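Local coordinates for protein coenzyme A transferase (Yersinia pestis, PDB 3QLI) that probably transfers coenzyme A between carboxylic acids such as acetate, as a member of the acetyl-CoA hydrolase/transferase family, at residues M99-A103 with V104-L108; A192-I196 with S197-A201; V271-R275 with R276-T280; G362-D365 with F366-G369. All blocks are in the same frame, centred on the assembly; numbering follows the deposited sequence.

All four contacts are local, each within one continuous stretch of chain, and they sit well apart: only contacts 1 and 4 come near each other, with nearest atoms about 5 Å apart. Contact 1, on the surface, opens helix 103-114 with a side-chain cap, and contact 4, buried, is the N-terminal part of helix 363-372; both hold coenzyme A-binding residues, the first in the N-terminal domain and the second in the C-terminal one. Contact 3 ends a helix, 268-276, and contact 2 is the tight turn between strands 193-195 and 201-204; both are partly buried and away from the coenzyme A sites. Carboxylate capping marks contact 1, a histidine-serine bond contact 2, salt bridges contact 3, and a leucine-backed arginine contact 4.

Contact 1. Residues M99-A103 with V104-L108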
loop_
_atom_site.group_PDB
_atom_site.type_symbol
_atom_site.label_atom_id
_atom_site.label_comp_id
_atom_site.label_asym_id
_atom_site.label_seq_id
_atom_site.Cartn_x
_atom_site.Cartn_y
_atom_site.Cartn_z
ATOM N N MET A 99 6.105 9.919 -15.326
ATOM C CA MET A 99 5.720 9.011 -14.256
ATOM C C MET A 99 5.630 9.712 -12.897
ATOM O O MET A 99 5.138 9.134 -11.931
ATOM C CB MET A 99 6.645 7.799 -14.264
ATOM C CG MET A 99 6.523 7.068 -15.613
ATOM S SD MET A 99 7.615 5.673 -15.888
ATOM C CE MET A 99 6.806 4.394 -14.922
ATOM N N PHE A 100 6.113 10.956 -12.847
ATOM C CA PHE A 100 5.836 11.907 -11.764
ATOM C C PHE A 100 5.332 13.156 -12.463
ATOM O O PHE A 100 5.851 13.516 -13.523
ATOM C CB PHE A 100 7.116 12.354 -11.047
ATOM C CG PHE A 100 7.628 11.412 -9.995
ATOM C CD1 PHE A 100 6.854 10.373 -9.512
ATOM C CD2 PHE A 100 8.908 11.600 -9.469
ATOM C CE1 PHE A 100 7.360 9.520 -8.528
ATOM C CE2 PHE A 100 9.415 10.760 -8.490
ATOM C CZ PHE A 100 8.636 9.714 -8.022
ATOM N N VAL A 101 4.348 13.837 -11.887
ATOM C CA VAL A 101 3.926 15.127 -12.433
ATOM C C VAL A 101 4.497 16.250 -11.557
ATOM O O VAL A 101 4.062 16.436 -10.421
ATOM C CB VAL A 101 2.380 15.217 -12.558
ATOM C CG1 VAL A 101 1.931 16.617 -13.011
ATOM C CG2 VAL A 101 1.863 14.148 -13.518
ATOM N N THR A 102 5.504 16.955 -12.071
ATOM C CA THR A 102 6.153 18.031 -11.327
ATOM C C THR A 102 5.785 19.402 -11.896
ATOM O O THR A 102 4.944 19.510 -12.782
ATOM C CB THR A 102 7.710 17.911 -11.324
ATOM O OG1 THR A 102 8.237 18.370 -12.571
ATOM C CG2 THR A 102 8.164 16.473 -11.076
ATOM N N ALA A 103 6.428 20.448 -11.385
ATOM C CA ALA A 103 6.172 21.810 -11.857
ATOM C C ALA A 103 6.241 21.905 -13.384
ATOM O O ALA A 103 5.400 22.556 -14.018
ATOM C CB ALA A 103 7.153 22.801 -11.212
ATOM N N VAL A 104 7.234 21.253 -13.978
ATOM C CA VAL A 104 7.387 21.282 -15.438
ATOM C C VAL A 104 6.152 20.726 -16.167
ATOM O O VAL A 104 5.663 21.331 -17.122
ATOM C CB VAL A 104 8.654 20.516 -15.887
ATOM C CG1 VAL A 104 8.713 20.411 -17.405
ATOM C CG2 VAL A 104 9.907 21.183 -15.323
ATOM N N GLU A 105 5.651 19.577 -15.722
ATOM C CA GLU A 105 4.476 18.968 -16.344
ATOM C C GLU A 105 3.189 19.739 -16.024
ATOM O O GLU A 105 2.289 19.826 -16.854
ATOM C CB GLU A 105 4.321 17.505 -15.911
ATOM C CG GLU A 105 5.375 16.574 -16.460
ATOM C CD GLU A 105 6.702 16.681 -15.724
ATOM O OE1 GLU A 105 6.723 17.121 -14.554
ATOM O OE2 GLU A 105 7.734 16.311 -16.323
ATOM N N ARG A 106 3.085 20.260 -14.807
ATOM C CA ARG A 106 1.942 21.107 -14.474
ATOM C C ARG A 106 1.821 22.273 -15.463
ATOM O O ARG A 106 0.729 22.556 -15.964
ATOM C CB ARG A 106 2.034 21.616 -13.034
ATOM C CG ARG A 106 1.754 20.539 -12.000
ATOM C CD ARG A 106 1.432 21.133 -10.623
ATOM N NE ARG A 106 2.571 21.831 -10.041
ATOM C CZ ARG A 106 3.503 21.264 -9.280
ATOM N NH1 ARG A 106 3.455 19.967 -8.998
ATOM N NH2 ARG A 106 4.492 22.000 -8.799
ATOM N N ALA A 107 2.938 22.936 -15.755
ATOM C CA ALA A 107 2.943 24.028 -16.739
ATOM C C ALA A 107 2.494 23.563 -18.135
ATOM O O ALA A 107 1.697 24.221 -18.806
ATOM C CB ALA A 107 4.324 24.684 -16.808
ATOM N N LEU A 108 3.006 22.422 -18.578
ATOM C CA LEU A 108 2.598 21.870 -19.864
ATOM C C LEU A 108 1.113 21.532 -19.873
ATOM O O LEU A 108 0.410 21.822 -20.849
ATOM C CB LEU A 108 3.391 20.600 -20.175
ATOM C CG LEU A 108 4.888 20.735 -20.436
ATOM C CD1 LEU A 108 5.527 19.352 -20.518
ATOM C CD2 LEU A 108 5.124 21.522 -21.721
HETATM O O HOH W 1 1.666 17.814 -9.559
#
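Glu105 OE1 takes two hydrogen bonds from Thr102: one from the backbone, Thr102 N to Glu105 OE1 at 2.8 Å, and one from the hydroxyl, Thr102 OG1 to Glu105 OE1, also 2.8 Å. The hydroxyl comes in on the syn lone pair, whereas the amide arrives on the anti side, 25° out of the carboxylate plane. Bending at chi2 (78°) turns the glutamate back toward the start of its own helix. Its other oxygen, OE2, is held by the hydroxyls of Tyr74 and Thr77. Thr102 OG1, set between its backbone N and carbonyl carbon (chi1 78°), also accepts a weak N-cap bond from Val104 N at 3.4 Å; Thr102 and Glu105 form a capping box at the start of helix 103-114. Regular helix bonding follows, with Arg106 N on Thr102 O at 2.8 Å and Ala107 N on Ala103 O at 3.0 Å. The Arg106 guanidinium lies with one face against the Thr102-Ala103 peptide, Ala103 N being 3.5 Å above its plane. At its edge a water in plane accepts from Arg106 NH1 at 2.9 Å and donates to Val101 O. Val101 CG1 rests on the aliphatic parts of Glu105 and Arg106. With both carboxylate oxygens engaged, Glu105 probably stays ionised and steadies the helix start on which Ala103 and Arg106, both coenzyme A-binding residues, are carried.

Contact 2. Residues A192-I196 with S197-A201; sequences AAIHI and SEVDA
His195 ND1 and Ser197 OG share a 2.8 Å hydrogen bond in which either could be the donor, the hydroxyl lying at the ring edge near its plane. Setting Ser197 OG between its own backbone N and carbonyl carbon (chi1 65°) points the hydroxyl back at the imidazole. Two backbone bonds close the turn: Glu198 N to His195 O at 2.8 Å, and Val199 N to Ile196 O at 3.0 Å. A water bridges farther out, accepting from His195 N at 3.0 Å and donating to Glu198 OE1 at 2.6 Å. Packing takes over from there. Ile194 CG2 meets Glu198 CB at 3.7 Å and lies more loosely beside Val199 CG2, while Ile196 CG2 sits over the rim of one face of the His195 ring. Tyr156 of the paired strand 156-158 adds an edge-to-face contact with that ring; Ile196 itself packs on helix 18-25, and Val199 on Phe157 and Phe176. Two successive i to i+3 bonds turn the chain sharply from strand 193-195 toward strand 201-204 at the edge of the parallel sheet, and the histidine-serine bond and the bridging water tie the strand end to the 3-10 turn.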
loop_
_atom_site.group_PDB
_atom_site.type_symbol
_atom_site.label_atom_id
_atom_site.label_comp_id
_atom_site.label_asym_id
_atom_site.label_seq_id
_atom_site.Cartn_x
_atom_site.Cartn_y
_atom_site.Cartn_z
ATOM N N ALA A 192 25.944 0.556 -9.248
ATOM C CA ALA A 192 26.159 1.979 -9.534
ATOM C C ALA A 192 27.245 2.168 -10.584
ATOM O O ALA A 192 27.257 3.166 -11.292
ATOM C CB ALA A 192 26.513 2.748 -8.271
ATOM N N ALA A 193 28.161 1.210 -10.665
ATOM C CA ALA A 193 29.255 1.268 -11.629
ATOM C C ALA A 193 28.926 0.462 -12.885
ATOM O O ALA A 193 28.469 -0.678 -12.798
ATOM C CB ALA A 193 30.543 0.745 -10.985
ATOM N N ILE A 194 29.144 1.048 -14.056
ATOM C CA ILE A 194 28.859 0.333 -15.300
ATOM C C ILE A 194 30.107 0.264 -16.154
ATOM O O ILE A 194 30.721 1.295 -16.426
ATOM C CB ILE A 194 27.801 1.054 -16.162
ATOM C CG1 ILE A 194 26.696 1.671 -15.301
ATOM C CG2 ILE A 194 27.263 0.100 -17.249
ATOM C CD1 ILE A 194 25.855 0.670 -14.579
ATOM N N HIS A 195 30.467 -0.932 -16.600
ATOM C CA HIS A 195 31.667 -1.103 -17.402
ATOM C C HIS A 195 31.485 -0.586 -18.833
ATOM O O HIS A 195 30.399 -0.670 -19.396
ATOM C CB HIS A 195 32.077 -2.574 -17.432
ATOM C CG HIS A 195 33.446 -2.797 -17.981
ATOM N ND1 HIS A 195 33.668 -3.279 -19.252
ATOM C CD2 HIS A 195 34.669 -2.583 -17.438
ATOM C CE1 HIS A 195 34.970 -3.372 -19.462
ATOM N NE2 HIS A 195 35.597 -2.956 -18.378
ATOM N N ILE A 196 32.561 -0.075 -19.430
ATOM C CA ILE A 196 32.487 0.460 -20.792
ATOM C C ILE A 196 31.964 -0.579 -21.801
ATOM O O ILE A 196 31.334 -0.227 -22.804
ATOM C CB ILE A 196 33.858 1.040 -21.234
ATOM C CG1 ILE A 196 33.748 1.675 -22.622
ATOM C CG2 ILE A 196 34.922 -0.045 -21.209
ATOM C CD1 ILE A 196 34.917 2.557 -22.985
ATOM N N SER A 197 32.190 -1.860 -21.524
ATOM C CA SER A 197 31.708 -2.905 -22.415
ATOM C C SER A 197 30.180 -2.954 -22.464
ATOM O O SER A 197 29.608 -3.586 -23.347
ATOM C CB SER A 197 32.286 -4.275 -22.022
ATOM O OG SER A 197 31.817 -4.684 -20.749
ATOM N N GLU A 198 29.529 -2.275 -21.523
ATOM C CA GLU A 198 28.073 -2.238 -21.426
ATOM C C GLU A 198 27.489 -0.923 -21.936
ATOM O O GLU A 198 26.290 -0.702 -21.842
ATOM C CB GLU A 198 27.635 -2.407 -19.969
ATOM C CG GLU A 198 27.220 -3.809 -19.620
ATOM C CD GLU A 198 28.393 -4.691 -19.267
ATOM O OE1 GLU A 198 28.951 -4.504 -18.165
ATOM O OE2 GLU A 198 28.750 -5.575 -20.081
ATOM N N VAL A 199 28.352 -0.054 -22.449
ATOM C CA VAL A 199 27.970 1.272 -22.896
ATOM C C VAL A 199 28.017 1.286 -24.427
ATOM O O VAL A 199 28.952 0.763 -25.032
ATOM C CB VAL A 199 28.933 2.323 -22.304
ATOM C CG1 VAL A 199 28.708 3.698 -22.916
ATOM C CG2 VAL A 199 28.790 2.365 -20.761
ATOM N N ASP A 200 26.999 1.853 -25.065
ATOM C CA ASP A 200 26.953 1.799 -26.518
ATOM C C ASP A 200 27.567 3.025 -27.162
ATOM O O ASP A 200 28.133 2.945 -28.258
ATOM C CB ASP A 200 25.525 1.579 -27.006
ATOM C CG ASP A 200 25.008 0.210 -26.643
ATOM O OD1 ASP A 200 25.389 -0.773 -27.314
ATOM O OD2 ASP A 200 24.232 0.120 -25.673
ATOM N N ALA A 201 27.458 4.160 -26.488
ATOM C CA ALA A 201 28.036 5.391 -27.014
ATOM C C ALA A 201 28.306 6.374 -25.896
ATOM O O ALA A 201 27.624 6.359 -24.862
ATOM C CB ALA A 201 27.118 6.013 -28.065
HETATM O O HOH W 2 28.926 -3.396 -15.835
#

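Contact 3. Residues V271-R275 with R276-T280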
loop_
_atom_site.group_PDB
_atom_site.type_symbol
_atom_site.label_atom_id
_atom_site.label_comp_id
_atom_site.label_asym_id
_atom_site.label_seq_id
_atom_site.Cartn_x
_atom_site.Cartn_y
_atom_site.Cartn_z
ATOM N N VAL A 271 23.388 14.855 4.558
ATOM C CA VAL A 271 24.814 14.779 4.295
ATOM C C VAL A 271 25.560 15.580 5.356
ATOM O O VAL A 271 26.679 15.228 5.749
ATOM C CB VAL A 271 25.141 15.286 2.882
ATOM C CG1 VAL A 271 26.639 15.531 2.738
ATOM C CG2 VAL A 271 24.650 14.276 1.848
ATOM N N ASP A 272 24.931 16.647 5.846
ATOM C CA ASP A 272 25.545 17.431 6.932
ATOM C C ASP A 272 25.743 16.565 8.184
ATOM O O ASP A 272 26.790 16.628 8.848
ATOM C CB ASP A 272 24.696 18.666 7.248
ATOM C CG ASP A 272 25.332 19.560 8.291
ATOM O OD1 ASP A 272 26.348 20.217 7.976
ATOM O OD2 ASP A 272 24.809 19.615 9.424
ATOM N N LEU A 273 24.745 15.736 8.499
ATOM C CA LEU A 273 24.844 14.853 9.655
ATOM C C LEU A 273 25.938 13.801 9.464
ATOM O O LEU A 273 26.608 13.411 10.423
ATOM C CB LEU A 273 23.497 14.202 9.968
ATOM C CG LEU A 273 22.356 15.170 10.306
ATOM C CD1 LEU A 273 21.061 14.390 10.546
ATOM C CD2 LEU A 273 22.709 16.020 11.523
ATOM N N ILE A 274 26.129 13.348 8.228
ATOM C CA ILE A 274 27.247 12.448 7.938
ATOM C C ILE A 274 28.570 13.169 8.211
ATOM O O ILE A 274 29.429 12.674 8.942
ATOM C CB ILE A 274 27.231 11.963 6.480
ATOM C CG1 ILE A 274 25.984 11.114 6.201
ATOM C CG2 ILE A 274 28.476 11.127 6.190
ATOM C CD1 ILE A 274 25.887 10.651 4.733
ATOM N N ARG A 275 28.711 14.356 7.632
ATOM C CA ARG A 275 29.915 15.174 7.808
ATOM C C ARG A 275 30.231 15.455 9.286
ATOM O O ARG A 275 31.398 15.467 9.697
ATOM C CB ARG A 275 29.752 16.480 7.025
ATOM C CG ARG A 275 30.951 17.401 7.031
ATOM C CD ARG A 275 30.659 18.678 6.230
ATOM N NE ARG A 275 30.292 18.415 4.835
ATOM C CZ ARG A 275 29.105 18.703 4.297
ATOM N NH1 ARG A 275 28.150 19.268 5.028
ATOM N NH2 ARG A 275 28.873 18.436 3.021
ATOM N N ARG A 276 29.192 15.669 10.089
ATOM C CA ARG A 276 29.377 15.946 11.510
ATOM C C ARG A 276 29.718 14.720 12.356
ATOM O O ARG A 276 30.068 14.867 13.519
ATOM C CB ARG A 276 28.137 16.619 12.095
ATOM C CG ARG A 276 27.907 18.029 11.605
ATOM C CD ARG A 276 26.590 18.587 12.132
ATOM N NE ARG A 276 26.412 19.976 11.725
ATOM C CZ ARG A 276 26.811 21.019 12.450
ATOM N NH1 ARG A 276 27.397 20.825 13.625
ATOM N NH2 ARG A 276 26.622 22.254 12.005
ATOM N N GLY A 277 29.596 13.521 11.790
ATOM C CA GLY A 277 29.836 12.294 12.541
ATOM C C GLY A 277 28.628 11.847 13.351
ATOM O O GLY A 277 28.702 10.899 14.145
ATOM N N VAL A 278 27.511 12.542 13.150
ATOM C CA VAL A 278 26.249 12.210 13.800
ATOM C C VAL A 278 25.697 10.893 13.271
ATOM O O VAL A 278 25.218 10.043 14.028
ATOM C CB VAL A 278 25.204 13.323 13.557
ATOM C CG1 VAL A 278 23.808 12.877 14.012
ATOM C CG2 VAL A 278 25.631 14.623 14.256
ATOM N N VAL A 279 25.746 10.741 11.954
ATOM C CA VAL A 279 25.320 9.508 11.302
ATOM C C VAL A 279 26.511 8.557 11.262
ATOM O O VAL A 279 27.538 8.871 10.655
ATOM C CB VAL A 279 24.829 9.794 9.862
ATOM C CG1 VAL A 279 24.767 8.492 9.016
ATOM C CG2 VAL A 279 23.487 10.510 9.879
ATOM N N THR A 280 26.379 7.405 11.910
ATOM C CA THR A 280 27.428 6.395 11.881
ATOM C C THR A 280 26.949 5.083 11.247
ATOM O O THR A 280 27.762 4.262 10.829
ATOM C CB THR A 280 27.925 6.060 13.291
ATOM O OG1 THR A 280 26.910 5.318 13.971
ATOM C CG2 THR A 280 28.227 7.324 14.071
#
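Leu273 CB and Val279 CG2 meet at 3.7 Å in the tightly packed half of this contact, where the chain folds back over the helix. Beside them Ile274 CG1 touches Val279 CG1 at 4.0 Å. Leu259 packs on both Val278 and Val279, and Ile261 on Val279 and Ile274, so this flank faces the protein interior. Backbone bonds hold the fold-back: Gly277 N reaches Ile274 O at 3.0 Å, and Leu273 O receives Val279 N at 3.2 Å, with a weaker bond from Val278 N. With its positive phi of 83°, Gly277 turns the end of helix 268-276 into a Schellman motif, and Leu273 against Val278 (CB to CB 4.1 Å) is the apolar contact that commonly accompanies it. The charged side is looser, with both arginines solvent-exposed. Arg276, extended from CG to NE, brings NE to Asp272 OD2 at 2.8 Å; the oxygen is met on its syn side and lies near the guanidinium plane, although the two groups' planes are 66° apart. Arg275 bends at chi3 (-58°) to face the other oxygen in a longer salt bridge, NH1 to Asp272 OD1 at 3.6 Å, and makes a cation-pi contact with Tyr305.

Contact 4. Residues G362-D365 with F366-G369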
loop_
_atom_site.group_PDB
_atom_site.type_symbol
_atom_site.label_atom_id
_atom_site.label_comp_id
_atom_site.label_asym_id
_atom_site.label_seq_id
_atom_site.Cartn_x
_atom_site.Cartn_y
_atom_site.Cartn_z
ATOM N N GLY A 362 7.520 7.764 -3.435
ATOM C CA GLY A 362 7.822 6.774 -2.417
ATOM C C GLY A 362 7.330 7.084 -1.015
ATOM O O GLY A 362 7.623 6.336 -0.077
ATOM N N GLN A 363 6.587 8.173 -0.844
ATOM C CA GLN A 363 6.129 8.528 0.502
ATOM C C GLN A 363 5.501 7.333 1.210
ATOM O O GLN A 363 5.911 6.975 2.315
ATOM C CB GLN A 363 5.151 9.712 0.496
ATOM C CG GLN A 363 4.411 9.896 1.839
ATOM C CD GLN A 363 3.717 11.255 1.985
ATOM O OE1 GLN A 363 2.553 11.327 2.375
ATOM N NE2 GLN A 363 4.436 12.331 1.674
ATOM N N LEU A 364 4.524 6.693 0.568
ATOM C CA LEU A 364 3.797 5.624 1.237
ATOM C C LEU A 364 4.681 4.413 1.541
ATOM O O LEU A 364 4.449 3.712 2.519
ATOM C CB LEU A 364 2.555 5.215 0.433
ATOM C CG LEU A 364 1.618 4.203 1.096
ATOM C CD1 LEU A 364 1.130 4.688 2.480
ATOM C CD2 LEU A 364 0.441 3.945 0.183
ATOM N N ASP A 365 5.674 4.142 0.695
ATOM C CA ASP A 365 6.620 3.059 0.972
ATOM C C ASP A 365 7.241 3.234 2.356
ATOM O O ASP A 365 7.390 2.280 3.109
ATOM C CB ASP A 365 7.757 3.036 -0.050
ATOM C CG ASP A 365 7.258 2.850 -1.472
ATOM O OD1 ASP A 365 6.227 2.176 -1.649
ATOM O OD2 ASP A 365 7.893 3.396 -2.392
ATOM N N PHE A 366 7.620 4.467 2.670
ATOM C CA PHE A 366 8.296 4.739 3.932
ATOM C C PHE A 366 7.315 4.889 5.098
ATOM O O PHE A 366 7.650 4.574 6.236
ATOM C CB PHE A 366 9.233 5.945 3.783
ATOM C CG PHE A 366 10.597 5.555 3.267
ATOM C CD1 PHE A 366 11.574 5.118 4.148
ATOM C CD2 PHE A 366 10.867 5.537 1.902
ATOM C CE1 PHE A 366 12.810 4.705 3.690
ATOM C CE2 PHE A 366 12.118 5.127 1.432
ATOM C CZ PHE A 366 13.085 4.716 2.328
ATOM N N VAL A 367 6.104 5.360 4.816
ATOM C CA VAL A 367 5.047 5.357 5.832
ATOM C C VAL A 367 4.830 3.915 6.312
ATOM O O VAL A 367 4.779 3.638 7.518
ATOM C CB VAL A 367 3.718 5.948 5.266
ATOM C CG1 VAL A 367 2.546 5.689 6.219
ATOM C CG2 VAL A 367 3.865 7.440 4.987
ATOM N N ARG A 368 4.716 2.992 5.362
ATOM C CA ARG A 368 4.526 1.575 5.677
ATOM C C ARG A 368 5.757 0.953 6.327
ATOM O O ARG A 368 5.657 0.226 7.312
ATOM C CB ARG A 368 4.205 0.800 4.395
ATOM C CG ARG A 368 2.871 1.146 3.748
ATOM C CD ARG A 368 2.832 0.562 2.311
ATOM N NE ARG A 368 1.484 0.455 1.756
ATOM C CZ ARG A 368 1.221 0.302 0.454
ATOM N NH1 ARG A 368 2.222 0.265 -0.419
ATOM N NH2 ARG A 368 -0.036 0.192 0.017
ATOM N N GLY A 369 6.924 1.204 5.747
ATOM C CA GLY A 369 8.152 0.609 6.237
ATOM C C GLY A 369 8.525 1.087 7.631
ATOM O O GLY A 369 8.936 0.285 8.475
HETATM O O HOH W 3 4.941 0.078 -0.346
#
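Asp365 OD1 accepts a hydrogen bond from a water at 2.8 Å, and the same water accepts from Arg368 NH1 at 2.7 Å, lying in the guanidinium plane at its edge. The two charged groups therefore meet through water. Asn321 holds the other carboxylate oxygen, OD2, while His129 makes a weak bond to OD1. Leu364 lies over one face of the guanidinium, its CD2 3.7 Å from Arg368 CZ and centred on the group. The chain of Arg368, extended from CG to NE, runs past Leu364 and so brings the guanidinium onto this methyl. The second subunit covers this region too: its Leu364 packs on Arg368, and its own Arg368 comes close, a like-charge approach across the dimer interface. Leu364 CD1 turns to Val367 CB at 4.0 Å, and Val367 CG2 reaches Gln363 CG. Along the backbone, Val367 N bonds Gln363 O at 3.0 Å, and Arg368 N bonds Leu364 O at 2.9 Å. Phe366 has Gly362 O at its ring edge and packs on His262 and Ser334. Gln363, a coenzyme A-binding residue, is held by Thr404 OG1 and Ala337 O; Gly362 lies about 3 Å, nearest atoms, from the side chain of Glu264, the residue seen joined covalently to coenzyme A when it is bound. This is the N-terminal part of helix 363-372, set between the coenzyme A site and the dimer interface.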